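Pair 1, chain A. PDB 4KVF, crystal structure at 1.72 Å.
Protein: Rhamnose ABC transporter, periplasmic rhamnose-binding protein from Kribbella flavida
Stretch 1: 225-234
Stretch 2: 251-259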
# COMPACT_ATOMS: atom_id res chain seq x y z
N ASN A 225 29.88 3.82 11.45
CA ASN A 225 29.90 4.71 10.30
C ASN A 225 28.57 4.71 9.54
O ASN A 225 28.47 5.24 8.44
CB ASN A 225 31.04 4.32 9.35
CG ASN A 225 32.40 4.47 9.98
OD1 ASN A 225 33.21 3.54 10.00
ND2 ASN A 225 32.68 5.66 10.52
N LEU A 226 27.55 4.13 10.16
CA LEU A 226 26.23 4.02 9.54
C LEU A 226 25.59 5.39 9.30
O LEU A 226 25.56 6.23 10.21
CB LEU A 226 25.33 3.16 10.41
CG LEU A 226 24.06 2.63 9.77
CD1 LEU A 226 24.40 1.78 8.56
CD2 LEU A 226 23.28 1.82 10.79
N LYS A 227 25.09 5.62 8.10
CA LYS A 227 24.43 6.89 7.79
C LYS A 227 22.90 6.81 7.85
O LYS A 227 22.24 7.76 8.25
CB LYS A 227 24.87 7.42 6.42
CG LYS A 227 26.23 8.10 6.41
CD LYS A 227 26.28 9.15 5.31
CE LYS A 227 27.71 9.60 5.01
NZ LYS A 227 27.76 10.41 3.76
N VAL A 228 22.34 5.69 7.40
CA VAL A 228 20.89 5.57 7.31
C VAL A 228 20.45 4.18 7.71
O VAL A 228 21.05 3.20 7.28
CB VAL A 228 20.39 5.82 5.86
CG1 VAL A 228 18.88 5.92 5.83
CG2 VAL A 228 21.01 7.09 5.28
N ILE A 229 19.40 4.10 8.52
CA ILE A 229 18.68 2.86 8.71
C ILE A 229 17.40 2.98 7.90
O ILE A 229 16.66 3.94 8.08
CB ILE A 229 18.31 2.62 10.19
CG1 ILE A 229 19.58 2.51 11.04
CG2 ILE A 229 17.44 1.37 10.31
CD1 ILE A 229 19.32 2.21 12.50
N VAL A 230 17.16 2.01 7.01
CA VAL A 230 15.94 1.97 6.21
C VAL A 230 15.08 0.85 6.75
O VAL A 230 15.49 -0.31 6.74
CB VAL A 230 16.25 1.64 4.72
CG1 VAL A 230 14.97 1.62 3.89
CG2 VAL A 230 17.26 2.63 4.13
N SER A 231 13.89 1.17 7.25
CA SER A 231 13.03 0.13 7.82
C SER A 231 11.70 0.07 7.08
O SER A 231 10.82 0.90 7.33
CB SER A 231 12.80 0.40 9.31
OG SER A 231 12.20 -0.71 9.94
N PRO A 232 11.56 -0.90 6.16
CA PRO A 232 10.35 -1.04 5.35
C PRO A 232 9.28 -1.81 6.11
O PRO A 232 8.77 -2.83 5.64
CB PRO A 232 10.84 -1.83 4.14
CG PRO A 232 11.93 -2.71 4.70
CD PRO A 232 12.62 -1.84 5.75
N THR A 233 8.97 -1.33 7.31
CA THR A 233 7.91 -1.89 8.14
C THR A 233 7.45 -0.78 9.07
O THR A 233 8.30 -0.08 9.63
CB THR A 233 8.39 -3.09 8.97
OG1 THR A 233 7.74 -3.09 10.25
CG2 THR A 233 9.89 -3.02 9.20
N THR A 234 6.14 -0.61 9.23
CA THR A 234 5.65 0.48 10.07
C THR A 234 6.07 0.31 11.52
O THR A 234 6.38 1.29 12.21
CB THR A 234 4.12 0.68 9.95
OG1 THR A 234 3.45 -0.44 10.54
CG2 THR A 234 3.74 0.81 8.49
N GLY A 251 20.19 13.07 15.12
CA GLY A 251 20.81 13.99 14.19
C GLY A 251 22.04 13.42 13.50
O GLY A 251 22.49 13.95 12.48
N LYS A 252 22.58 12.34 14.06
CA LYS A 252 23.82 11.74 13.55
C LYS A 252 23.56 10.58 12.59
O LYS A 252 24.42 10.25 11.77
CB LYS A 252 24.70 11.28 14.72
N VAL A 253 22.39 9.97 12.69
CA VAL A 253 21.99 8.93 11.75
C VAL A 253 20.57 9.22 11.27
O VAL A 253 19.74 9.71 12.04
CB VAL A 253 22.10 7.51 12.36
CG1 VAL A 253 21.12 7.34 13.51
CG2 VAL A 253 21.87 6.44 11.30
N ALA A 254 20.30 8.95 10.00
CA ALA A 254 18.97 9.18 9.46
C ALA A 254 18.15 7.90 9.56
O ALA A 254 18.70 6.80 9.50
CB ALA A 254 19.04 9.64 8.01
N ILE A 255 16.84 8.05 9.73
CA ILE A 255 15.93 6.92 9.73
C ILE A 255 14.89 7.15 8.64
O ILE A 255 14.28 8.21 8.61
CB ILE A 255 15.20 6.78 11.09
CG1 ILE A 255 16.20 6.62 12.23
CG2 ILE A 255 14.23 5.61 11.05
CD1 ILE A 255 16.87 5.26 12.27
N THR A 256 14.72 6.18 7.74
CA THR A 256 13.65 6.26 6.75
C THR A 256 13.01 4.88 6.58
O THR A 256 13.33 3.96 7.33
CB THR A 256 14.13 6.85 5.41
OG1 THR A 256 13.00 7.07 4.55
CG2 THR A 256 15.12 5.91 4.72
N GLY A 257 12.10 4.73 5.62
CA GLY A 257 11.39 3.47 5.49
C GLY A 257 9.90 3.66 5.22
O GLY A 257 9.50 4.66 4.63
N LEU A 258 9.10 2.70 5.66
CA LEU A 258 7.66 2.74 5.41
C LEU A 258 6.95 2.89 6.74
O LEU A 258 7.08 2.03 7.61
CB LEU A 258 7.21 1.46 4.71
CG LEU A 258 7.89 1.21 3.37
CD1 LEU A 258 7.51 -0.17 2.87
CD2 LEU A 258 7.51 2.29 2.35
N GLY A 259 6.23 3.99 6.90
CA GLY A 259 5.63 4.28 8.19
C GLY A 259 4.20 4.77 8.13
O GLY A 259 3.71 5.14 7.06

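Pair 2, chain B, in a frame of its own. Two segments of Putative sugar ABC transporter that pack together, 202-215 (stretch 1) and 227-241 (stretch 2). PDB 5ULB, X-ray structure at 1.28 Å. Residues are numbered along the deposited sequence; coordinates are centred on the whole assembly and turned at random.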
# COMPACT_ATOMS: atom_id res chain seq x y z
N PRO B 202 -22.55 -4.88 22.71
CA PRO B 202 -23.22 -3.52 22.80
C PRO B 202 -22.34 -2.44 23.43
O PRO B 202 -21.23 -2.70 23.97
CB PRO B 202 -24.43 -3.79 23.62
CG PRO B 202 -24.70 -5.24 23.53
CD PRO B 202 -23.30 -5.88 23.47
N LYS B 203 -22.82 -1.23 23.33
CA LYS B 203 -22.12 -0.03 23.78
C LYS B 203 -21.54 -0.25 25.18
O LYS B 203 -22.19 -0.65 26.15
CB LYS B 203 -23.09 1.20 23.67
CG LYS B 203 -22.48 2.50 23.93
CD LYS B 203 -23.40 3.66 23.75
CE LYS B 203 -24.09 3.72 22.39
NZ LYS B 203 -24.82 5.03 22.36
N GLY B 204 -20.21 -0.07 25.24
CA GLY B 204 -19.41 -0.30 26.50
C GLY B 204 -18.54 -1.52 26.39
O GLY B 204 -17.60 -1.68 27.19
N LYS B 205 -18.85 -2.45 25.49
CA LYS B 205 -18.14 -3.70 25.40
C LYS B 205 -17.00 -3.70 24.40
O LYS B 205 -16.20 -4.67 24.37
CB LYS B 205 -19.08 -4.85 25.11
CG LYS B 205 -20.18 -5.07 26.05
CD LYS B 205 -19.69 -5.54 27.35
CE LYS B 205 -20.91 -5.76 28.31
NZ LYS B 205 -20.43 -6.22 29.61
N ILE B 206 -16.90 -2.65 23.58
CA ILE B 206 -15.79 -2.49 22.62
C ILE B 206 -15.23 -1.07 22.88
O ILE B 206 -15.96 -0.10 22.91
CB ILE B 206 -16.25 -2.58 21.11
CG1 ILE B 206 -16.88 -3.90 20.85
CG2 ILE B 206 -15.08 -2.32 20.22
CD1 ILE B 206 -17.63 -3.91 19.50
N ASP B 207 -13.90 -1.01 22.98
CA ASP B 207 -13.23 0.29 23.12
C ASP B 207 -12.65 0.86 21.84
O ASP B 207 -12.69 2.09 21.62
CB ASP B 207 -12.10 0.14 24.17
CG ASP B 207 -12.64 -0.26 25.53
OD1 ASP B 207 -13.50 0.50 25.99
OD2 ASP B 207 -12.31 -1.37 26.03
N ALA B 208 -12.08 -0.02 20.97
CA ALA B 208 -11.37 0.47 19.84
C ALA B 208 -11.34 -0.60 18.76
O ALA B 208 -11.50 -1.78 19.03
CB ALA B 208 -9.94 0.93 20.25
N ILE B 209 -11.01 -0.12 17.54
CA ILE B 209 -10.81 -0.98 16.38
C ILE B 209 -9.48 -0.65 15.73
O ILE B 209 -9.20 0.54 15.49
CB ILE B 209 -12.01 -0.87 15.39
CG1 ILE B 209 -13.29 -1.26 16.06
CG2 ILE B 209 -11.73 -1.62 14.11
CD1 ILE B 209 -14.53 -1.05 15.22
N TRP B 210 -8.70 -1.69 15.44
CA TRP B 210 -7.45 -1.50 14.69
C TRP B 210 -7.64 -2.02 13.29
O TRP B 210 -7.85 -3.22 13.10
CB TRP B 210 -6.31 -2.23 15.36
CG TRP B 210 -4.96 -2.11 14.69
CD1 TRP B 210 -4.40 -0.94 14.24
CD2 TRP B 210 -4.10 -3.15 14.30
NE1 TRP B 210 -3.20 -1.20 13.66
CE2 TRP B 210 -3.01 -2.55 13.69
CE3 TRP B 210 -4.09 -4.53 14.45
CZ2 TRP B 210 -1.91 -3.29 13.19
CZ3 TRP B 210 -3.06 -5.23 13.99
CH2 TRP B 210 -1.98 -4.60 13.35
N GLY B 211 -7.55 -1.07 12.32
CA GLY B 211 -7.70 -1.48 10.93
C GLY B 211 -6.35 -1.52 10.23
O GLY B 211 -5.63 -0.52 10.12
N THR B 212 -6.03 -2.74 9.69
CA THR B 212 -4.71 -2.96 9.09
C THR B 212 -4.61 -2.56 7.65
O THR B 212 -3.55 -2.55 7.09
CB THR B 212 -4.30 -4.40 9.24
OG1 THR B 212 -5.16 -5.26 8.49
CG2 THR B 212 -4.23 -4.82 10.69
N TRP B 213 -5.74 -2.10 7.08
CA TRP B 213 -5.82 -1.61 5.71
C TRP B 213 -6.96 -0.61 5.68
O TRP B 213 -8.02 -0.90 6.24
CB TRP B 213 -6.15 -2.75 4.74
CG TRP B 213 -6.43 -2.50 3.30
CD1 TRP B 213 -6.06 -1.51 2.48
CD2 TRP B 213 -7.03 -3.52 2.46
NE1 TRP B 213 -6.46 -1.81 1.14
CE2 TRP B 213 -7.03 -3.04 1.13
CE3 TRP B 213 -7.68 -4.72 2.74
CZ2 TRP B 213 -7.58 -3.83 0.10
CZ3 TRP B 213 -8.18 -5.50 1.69
CH2 TRP B 213 -8.12 -4.99 0.39
N ASP B 214 -6.79 0.53 5.08
CA ASP B 214 -7.83 1.55 5.18
C ASP B 214 -9.11 1.17 4.43
O ASP B 214 -10.17 1.73 4.74
CB ASP B 214 -7.41 2.96 4.79
CG ASP B 214 -6.96 3.18 3.35
OD1 ASP B 214 -6.75 2.18 2.66
OD2 ASP B 214 -6.87 4.42 3.01
N ALA B 215 -9.05 0.17 3.50
CA ALA B 215 -10.31 -0.34 2.96
C ALA B 215 -11.18 -0.92 4.02
O ALA B 215 -12.42 -0.77 3.99
CB ALA B 215 -10.00 -1.37 1.85
N ASN B 227 -24.59 2.76 12.92
CA ASN B 227 -25.08 2.08 14.09
C ASN B 227 -25.03 2.93 15.38
O ASN B 227 -25.32 2.43 16.47
CB ASN B 227 -24.36 0.77 14.33
CG ASN B 227 -24.64 -0.30 13.26
OD1 ASN B 227 -25.71 -0.93 13.36
ND2 ASN B 227 -23.81 -0.43 12.25
N GLY B 228 -24.59 4.18 15.28
CA GLY B 228 -24.52 5.04 16.51
C GLY B 228 -23.51 4.55 17.52
O GLY B 228 -23.74 4.62 18.73
N ARG B 229 -22.36 4.08 17.04
CA ARG B 229 -21.30 3.51 17.87
C ARG B 229 -19.98 4.29 17.77
O ARG B 229 -18.92 3.66 17.88
CB ARG B 229 -21.12 2.05 17.60
CG ARG B 229 -22.36 1.23 17.96
CD ARG B 229 -22.64 1.15 19.45
NE ARG B 229 -21.56 0.47 20.19
CZ ARG B 229 -21.44 -0.85 20.31
NH1 ARG B 229 -22.26 -1.66 19.71
NH2 ARG B 229 -20.41 -1.40 20.99
N THR B 230 -20.07 5.59 17.60
CA THR B 230 -18.88 6.40 17.44
C THR B 230 -18.11 6.67 18.75
O THR B 230 -17.06 7.31 18.70
CB THR B 230 -19.16 7.72 16.73
OG1 THR B 230 -20.04 8.51 17.45
CG2 THR B 230 -19.63 7.52 15.28
N GLU B 231 -18.55 6.10 19.86
CA GLU B 231 -17.69 6.08 21.04
C GLU B 231 -16.47 5.18 20.84
O GLU B 231 -15.51 5.34 21.59
CB GLU B 231 -18.49 5.63 22.29
CG GLU B 231 -18.80 4.14 22.44
CD GLU B 231 -19.85 3.50 21.50
OE1 GLU B 231 -20.58 4.27 20.82
OE2 GLU B 231 -19.85 2.25 21.44
N ILE B 232 -16.55 4.23 19.92
CA ILE B 232 -15.41 3.35 19.58
C ILE B 232 -14.47 4.10 18.76
O ILE B 232 -14.80 4.68 17.75
CB ILE B 232 -15.96 2.09 18.84
CG1 ILE B 232 -16.94 1.34 19.70
CG2 ILE B 232 -14.81 1.26 18.34
CD1 ILE B 232 -17.67 0.20 18.95
N LYS B 233 -13.16 4.06 19.12
CA LYS B 233 -12.13 4.77 18.40
C LYS B 233 -11.41 3.91 17.36
O LYS B 233 -11.17 2.74 17.62
CB LYS B 233 -11.14 5.39 19.41
CG LYS B 233 -11.83 6.40 20.34
CD LYS B 233 -12.81 7.39 19.64
CE LYS B 233 -13.56 8.33 20.60
NZ LYS B 233 -14.84 8.97 20.02
N LEU B 234 -11.09 4.51 16.22
CA LEU B 234 -10.48 3.82 15.12
C LEU B 234 -8.99 4.23 14.90
O LEU B 234 -8.70 5.44 14.91
CB LEU B 234 -11.13 4.08 13.74
CG LEU B 234 -12.50 3.74 13.52
CD1 LEU B 234 -13.03 4.30 12.19
CD2 LEU B 234 -12.62 2.21 13.54
N TYR B 235 -8.15 3.24 14.70
CA TYR B 235 -6.71 3.44 14.46
C TYR B 235 -6.39 2.65 13.22
O TYR B 235 -6.61 1.45 13.18
CB TYR B 235 -5.95 2.89 15.68
CG TYR B 235 -6.26 3.61 16.97
CD1 TYR B 235 -7.41 3.33 17.67
CD2 TYR B 235 -5.47 4.64 17.45
CE1 TYR B 235 -7.74 4.04 18.82
CE2 TYR B 235 -5.78 5.35 18.57
CZ TYR B 235 -6.91 5.02 19.25
OH TYR B 235 -7.28 5.74 20.36
N SER B 236 -5.81 3.33 12.20
CA SER B 236 -5.59 2.70 10.90
C SER B 236 -4.18 2.80 10.40
O SER B 236 -3.43 3.73 10.66
CB SER B 236 -6.59 3.39 9.89
OG SER B 236 -6.76 2.61 8.70
N ILE B 237 -3.93 1.89 9.47
CA ILE B 237 -2.83 1.94 8.50
C ILE B 237 -3.42 2.43 7.16
O ILE B 237 -4.62 2.16 6.86
CB ILE B 237 -2.18 0.57 8.41
CG1 ILE B 237 -1.49 0.24 9.78
CG2 ILE B 237 -1.16 0.48 7.29
CD1 ILE B 237 -0.96 -1.13 9.93
N ASP B 238 -2.62 3.11 6.41
CA ASP B 238 -2.91 3.66 5.09
C ASP B 238 -3.61 5.01 5.07
O ASP B 238 -4.22 5.36 6.07
CB ASP B 238 -3.65 2.71 4.13
CG ASP B 238 -3.06 1.36 3.99
OD1 ASP B 238 -1.80 1.25 3.84
OD2 ASP B 238 -3.86 0.35 3.98
N ILE B 239 -3.56 5.70 3.95
CA ILE B 239 -4.31 6.93 3.81
C ILE B 239 -4.80 7.06 2.39
O ILE B 239 -4.28 6.47 1.45
CB ILE B 239 -3.40 8.19 4.12
CG1 ILE B 239 -4.17 9.44 4.46
CG2 ILE B 239 -2.35 8.42 3.06
CD1 ILE B 239 -5.01 9.32 5.71
N SER B 240 -5.88 7.81 2.22
CA SER B 240 -6.52 8.08 0.95
C SER B 240 -7.31 9.37 1.12
O SER B 240 -7.56 9.82 2.25
CB SER B 240 -7.41 6.88 0.50
OG SER B 240 -8.55 6.85 1.33
N ASN B 241 -7.83 9.92 0.01
CA ASN B 241 -8.62 11.13 0.10
C ASN B 241 -9.82 10.88 0.97
O ASN B 241 -10.19 11.78 1.78
CB ASN B 241 -9.05 11.61 -1.27
CG ASN B 241 -7.93 12.13 -2.12
OD1 ASN B 241 -6.79 12.44 -1.65
ND2 ASN B 241 -8.23 12.27 -3.42
O HOH W 1 -26.11 5.00 19.86
O HOH W 2 -22.09 6.49 20.90
O HOH W 3 -18.69 0.29 22.75
O HOH W 4 -13.70 4.02 23.19
O HOH W 5 -4.67 3.75 0.90

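Two parallel β-strands lie side by side in both pairs, and N, CA and C of 14 central residues superpose to 0.6 Å. The strand axes approach to 4.4 Å at 22° in pair 1 and to 4.8 Å at 18° in pair 2. Register is conserved: Val228(A), Ile229(A), Val230(A) and Ser231(A) bridge Ala254(A), Ile255(A), Thr256(A) and Gly257(A), as Ala208(B), Ile209(B), Trp210(B) and Gly211(B) bridge Lys233(B), Leu234(B), Tyr235(B) and Ser236(B).

Five backbone hydrogen bonds recur at matched positions. The ladder opens with Ala254(A) N to Lys227(A) O (2.9 Å) in pair 1 and Lys233(B) N to Asp207(B) O (3.2 Å) in pair 2, and closes with Leu258(A) N to Ser231(A) O and Ile237(B) N to Gly211(B) O, both 3.0 Å. Between them, Ile229(A) and Ile209(B) each use both N and O, reaching the residues before and after their bridge partners, as parallel pairing requires.

The best-conserved packing surrounds these two isoleucines, which share rotamers (m, t). Ile229(A) CB meets Ile255(A) CD1 at 3.7 Å; Ile209(B) CB meets Leu234(B) CD2 at 3.6 Å. A different branched side chain thus fills nearly the same space, the matched side-chain centres lying 0.4 Å apart. Val253(A) and Ile232(B) also match, but Val253(A) CG2 lies 3.3 Å from Lys227(A) O, whereas the longer Ile232(B) places CG2 3.7 Å from Ile209(B) CG1 and CD1 3.8 Å from Ile206(B) CB.

On the other face, pair 1 packs small groups: Val228(A) CG2 lies 4.2 Å from Ala254(A) CB, and Val230(A) CG2 lies 4.0 Å from Thr256(A) CG2. Pair 2 sets aromatic residues at the latter two positions. Tyr235(B) CE1 reaches back to Ala208(B) CB at 4.1 Å, while Trp210(B) CZ2 reaches forward to Ile237(B) CD1 at 4.0 Å. Lys233(B), in place of Ala254(A), leads its end away and hydrogen-bonds through NZ to Thr230(B) O at 3.1 Å.

Glycine changes strands at the next bridge. Gly257(A) adopts phi/psi 137/-151, and an ideal CB would lie 2.0 Å from Ser231(A) O. In pair 2 the first strand has Gly211(B), and the matched Ser236(B), with its CA displaced by 1.6 Å, has an ordinary strand conformation; its OG hydrogen-bonds to Ile237(B) O at 2.9 Å.

The ends diverge more. Thr234(A) CG2 packs 4.0 Å from Gly259(A) CA, whereas Asp214(B), matched at 2.0 Å, donates its backbone N to Asp238(B) OD2 at 3.1 Å. At the opposite end Lys252(A) has no atoms modelled beyond CB, but its counterpart Glu231(B) forms a salt bridge from OE2 to Arg229(B) NE at 2.8 Å. A water joins this pair to the first stretch, donating to Ile206(B) O at 2.8 Å and Glu231(B) OE2 at 2.6 Å. Buried area totals 608 Å² in pair 1 and 983 Å² in pair 2.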